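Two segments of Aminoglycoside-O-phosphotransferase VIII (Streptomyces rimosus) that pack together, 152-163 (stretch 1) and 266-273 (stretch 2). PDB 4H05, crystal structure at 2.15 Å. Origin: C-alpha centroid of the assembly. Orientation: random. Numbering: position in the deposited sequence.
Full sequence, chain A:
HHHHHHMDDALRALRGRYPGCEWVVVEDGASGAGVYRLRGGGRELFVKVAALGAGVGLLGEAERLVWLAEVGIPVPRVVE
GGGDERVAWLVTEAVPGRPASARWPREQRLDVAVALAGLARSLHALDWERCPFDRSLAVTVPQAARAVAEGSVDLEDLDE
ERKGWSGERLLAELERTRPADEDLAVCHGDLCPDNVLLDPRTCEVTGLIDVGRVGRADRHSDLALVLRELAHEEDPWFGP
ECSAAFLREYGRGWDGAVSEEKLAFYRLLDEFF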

# COMPACT_ATOMS: atom_id res chain seq x y z
N SER A 152 -1.34 19.39 -2.28
CA SER A 152 -1.95 18.07 -2.17
C SER A 152 -1.49 17.37 -0.90
O SER A 152 -1.89 16.25 -0.64
CB SER A 152 -1.64 17.19 -3.42
OG SER A 152 -0.57 16.27 -3.23
N VAL A 153 -0.66 18.01 -0.07
CA VAL A 153 -0.32 17.40 1.22
C VAL A 153 -1.37 17.70 2.28
O VAL A 153 -1.63 18.85 2.59
CB VAL A 153 1.03 17.86 1.79
CG1 VAL A 153 1.34 17.08 3.04
CG2 VAL A 153 2.13 17.71 0.76
N ASP A 154 -1.93 16.64 2.85
CA ASP A 154 -2.89 16.74 3.95
C ASP A 154 -2.26 17.14 5.26
O ASP A 154 -1.87 16.27 6.08
CB ASP A 154 -3.62 15.41 4.16
CG ASP A 154 -4.84 15.59 5.00
OD1 ASP A 154 -5.93 15.70 4.42
OD2 ASP A 154 -4.71 15.69 6.24
N LEU A 155 -2.19 18.44 5.46
CA LEU A 155 -1.50 19.04 6.61
C LEU A 155 -2.38 18.92 7.86
O LEU A 155 -1.88 18.94 8.98
CB LEU A 155 -1.16 20.53 6.32
CG LEU A 155 -0.23 20.92 5.13
CD1 LEU A 155 -0.13 22.47 4.92
CD2 LEU A 155 1.14 20.26 5.31
N GLU A 156 -3.68 18.78 7.67
CA GLU A 156 -4.59 18.71 8.81
C GLU A 156 -4.62 17.30 9.44
O GLU A 156 -5.27 17.13 10.47
CB GLU A 156 -6.01 19.26 8.44
CG GLU A 156 -6.46 20.46 9.29
CD GLU A 156 -7.34 21.48 8.56
OE1 GLU A 156 -8.55 21.24 8.41
OE2 GLU A 156 -6.84 22.56 8.19
N ASP A 157 -3.93 16.31 8.86
CA ASP A 157 -3.83 14.94 9.47
C ASP A 157 -2.43 14.37 9.37
O ASP A 157 -2.24 13.34 8.75
CB ASP A 157 -4.83 13.94 8.87
N LEU A 158 -1.47 15.12 9.91
CA LEU A 158 -0.08 14.68 10.13
C LEU A 158 -0.04 13.98 11.47
O LEU A 158 -1.05 13.93 12.15
CB LEU A 158 0.89 15.89 10.22
CG LEU A 158 0.99 16.91 9.08
CD1 LEU A 158 1.96 18.03 9.49
CD2 LEU A 158 1.44 16.29 7.75
N ASP A 159 1.12 13.48 11.86
CA ASP A 159 1.31 12.77 13.12
C ASP A 159 1.75 13.75 14.24
O ASP A 159 2.52 14.69 14.00
CB ASP A 159 2.33 11.62 12.94
CG ASP A 159 1.94 10.66 11.75
OD1 ASP A 159 0.71 10.55 11.48
OD2 ASP A 159 2.85 10.05 11.08
N GLU A 160 1.25 13.49 15.45
CA GLU A 160 1.27 14.44 16.59
C GLU A 160 2.51 15.31 16.63
O GLU A 160 2.40 16.51 16.84
CB GLU A 160 1.13 13.71 17.96
N GLU A 161 3.68 14.73 16.39
CA GLU A 161 4.90 15.51 16.48
C GLU A 161 4.91 16.69 15.48
O GLU A 161 5.82 17.50 15.52
CB GLU A 161 6.16 14.65 16.30
CG GLU A 161 6.05 13.14 16.59
CD GLU A 161 6.01 12.24 15.33
OE1 GLU A 161 4.89 11.94 14.78
OE2 GLU A 161 7.13 11.84 14.90
N ARG A 162 3.92 16.80 14.58
CA ARG A 162 3.94 17.91 13.62
C ARG A 162 2.63 18.62 13.38
O ARG A 162 2.45 19.24 12.33
CB ARG A 162 4.48 17.37 12.29
CG ARG A 162 5.91 16.86 12.36
CD ARG A 162 6.28 16.05 11.15
NE ARG A 162 7.19 14.98 11.53
CZ ARG A 162 6.95 13.68 11.39
NH1 ARG A 162 5.83 13.24 10.83
NH2 ARG A 162 7.86 12.82 11.78
N LYS A 163 1.68 18.52 14.30
CA LYS A 163 0.37 19.14 14.05
C LYS A 163 0.66 20.61 13.72
O LYS A 163 1.58 21.20 14.29
CB LYS A 163 -0.55 19.03 15.28
N TYR A 266 10.96 7.41 7.05
CA TYR A 266 9.98 6.87 6.12
C TYR A 266 8.56 7.04 6.61
O TYR A 266 7.63 7.13 5.82
CB TYR A 266 10.36 5.42 5.67
CG TYR A 266 11.58 5.40 4.74
CD1 TYR A 266 11.46 5.85 3.42
CD2 TYR A 266 12.82 5.01 5.17
CE1 TYR A 266 12.53 5.90 2.59
CE2 TYR A 266 13.94 5.06 4.30
CZ TYR A 266 13.76 5.57 3.05
OH TYR A 266 14.77 5.67 2.23
N ARG A 267 8.38 7.24 7.92
CA ARG A 267 7.10 7.69 8.43
C ARG A 267 6.81 9.14 7.99
O ARG A 267 5.66 9.47 7.72
CB ARG A 267 7.01 7.63 9.98
CG ARG A 267 6.66 6.29 10.66
CD ARG A 267 6.28 6.48 12.18
NE ARG A 267 7.42 5.89 12.82
CZ ARG A 267 8.40 6.47 13.48
NH1 ARG A 267 8.36 7.72 13.88
NH2 ARG A 267 9.43 5.71 13.79
N LEU A 268 7.84 9.99 7.99
CA LEU A 268 7.71 11.38 7.57
C LEU A 268 7.48 11.48 6.07
O LEU A 268 6.55 12.18 5.58
CB LEU A 268 8.98 12.18 7.96
CG LEU A 268 9.10 13.55 7.34
CD1 LEU A 268 7.98 14.52 7.80
CD2 LEU A 268 10.55 14.08 7.61
N LEU A 269 8.26 10.73 5.32
CA LEU A 269 7.97 10.69 3.86
C LEU A 269 6.51 10.40 3.52
O LEU A 269 5.91 10.99 2.57
CB LEU A 269 8.89 9.69 3.16
CG LEU A 269 8.74 9.56 1.65
CD1 LEU A 269 9.08 10.91 0.99
CD2 LEU A 269 9.59 8.38 1.12
N ASP A 270 5.94 9.50 4.30
CA ASP A 270 4.63 9.03 4.00
C ASP A 270 3.56 10.08 4.27
O ASP A 270 2.48 10.00 3.71
CB ASP A 270 4.29 7.73 4.75
CG ASP A 270 3.10 6.97 4.11
OD1 ASP A 270 3.02 6.81 2.86
OD2 ASP A 270 2.19 6.56 4.85
N GLU A 271 3.86 11.06 5.11
CA GLU A 271 2.91 12.10 5.36
C GLU A 271 2.62 12.91 4.10
O GLU A 271 1.64 13.63 4.05
CB GLU A 271 3.49 13.07 6.37
CG GLU A 271 3.95 12.42 7.69
CD GLU A 271 2.96 12.68 8.77
OE1 GLU A 271 1.76 12.62 8.40
OE2 GLU A 271 3.38 12.97 9.92
N PHE A 272 3.51 12.81 3.12
CA PHE A 272 3.42 13.63 1.90
C PHE A 272 2.50 13.00 0.88
O PHE A 272 2.14 13.63 -0.09
CB PHE A 272 4.77 13.80 1.23
CG PHE A 272 5.74 14.63 2.01
CD1 PHE A 272 5.95 15.95 1.69
CD2 PHE A 272 6.40 14.12 3.04
CE1 PHE A 272 6.84 16.71 2.38
CE2 PHE A 272 7.28 14.86 3.78
CZ PHE A 272 7.49 16.18 3.47
N PHE A 273 2.13 11.76 1.10
CA PHE A 273 1.35 11.02 0.14
C PHE A 273 -0.03 10.66 0.66
O PHE A 273 -0.85 10.15 -0.07
CB PHE A 273 2.09 9.73 -0.22
CG PHE A 273 3.42 9.95 -0.85
CD1 PHE A 273 3.54 9.97 -2.21
CD2 PHE A 273 4.55 10.03 -0.09
CE1 PHE A 273 4.78 10.13 -2.82
CE2 PHE A 273 5.77 10.22 -0.66
CZ PHE A 273 5.90 10.29 -2.02
OXT PHE A 273 -0.36 10.81 1.81
O HOH W 1 3.34 8.32 8.73

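The contact centres on the side chain of Glu-271, the residue with the largest area covered by the other stretch. Its CA-to-CB bond points toward stretch 1, and its carboxylate meets both a charged side chain and a backbone amide there. The shortest polar contact between the stretches is a salt bridge: Arg-162 NH1 lies 2.6 Å from Glu-271 OE2. The oxygen sits at the edge of the guanidinium, near its plane, where the N-H groups of an arginine point. The same oxygen accepts a hydrogen bond from the backbone. Asp-159 N donates to Glu-271 OE2 at 3.0 Å, with an N-H...acceptor angle of 154°.

A second carboxylate crowds this site. Asp-159 OD2 is 3.2 Å from Glu-271 OE2. Both atoms are acceptors and no hydrogen bond joins them. If both groups are ionised, they repel, and the positive charge of Arg-162 beside Glu-271 would offset part of the cost. Asp-159 also reaches stretch 2 through water 1. The water donates to Asp-159 OD2 at 3.0 Å and to Arg-267 O at 2.8 Å. It thus bridges a pair whose direct separation, Asp-159 OD2 to Arg-267 O, is 4.4 Å.

Glu-161 adds weaker charge interactions. Glu-161 OE2 is 3.4 Å from Arg-162 NH2, a salt bridge within stretch 1. The oxygen lies well out of the guanidinium plane, so charge alone links the two groups. Glu-161 OE2 is also 4.4 Å from Arg-267 NH1. It lies near that guanidinium plane, but the distance is beyond a salt bridge.

Backbone hydrogen bonds shape the chain on which these groups sit. Arg-162 N donates to Asp-159 O at 2.6 Å, closing the chain around the 3-10 segment. In stretch 2, Glu-271 N donates to Leu-268 O at 3.0 Å. Glu-271 lies within a type I beta turn from Asp-270 to Phe-273.

Apolar groups pack beside the polar centre. Leu-268 CD1 covers one face of the Arg-162 guanidinium, 3.8 Å from Arg-162 CZ. The face is thus packed against a methyl group while the edge meets the carboxylate. Leu-158 lies against the other carboxylate oxygen: Leu-158 CA is 3.3 Å from Glu-271 OE1, and Leu-158 CD2 is 3.7 Å from the same atom. Farther along, Val-153 CG1 is 3.6 Å from Glu-271 O. Val-153 CG2 approaches the Phe-272 ring obliquely, 4.3 Å from Phe-272 CD1. The CA-to-CB bond of Phe-272 points away from stretch 1. At this distance the apolar contact is a loose one.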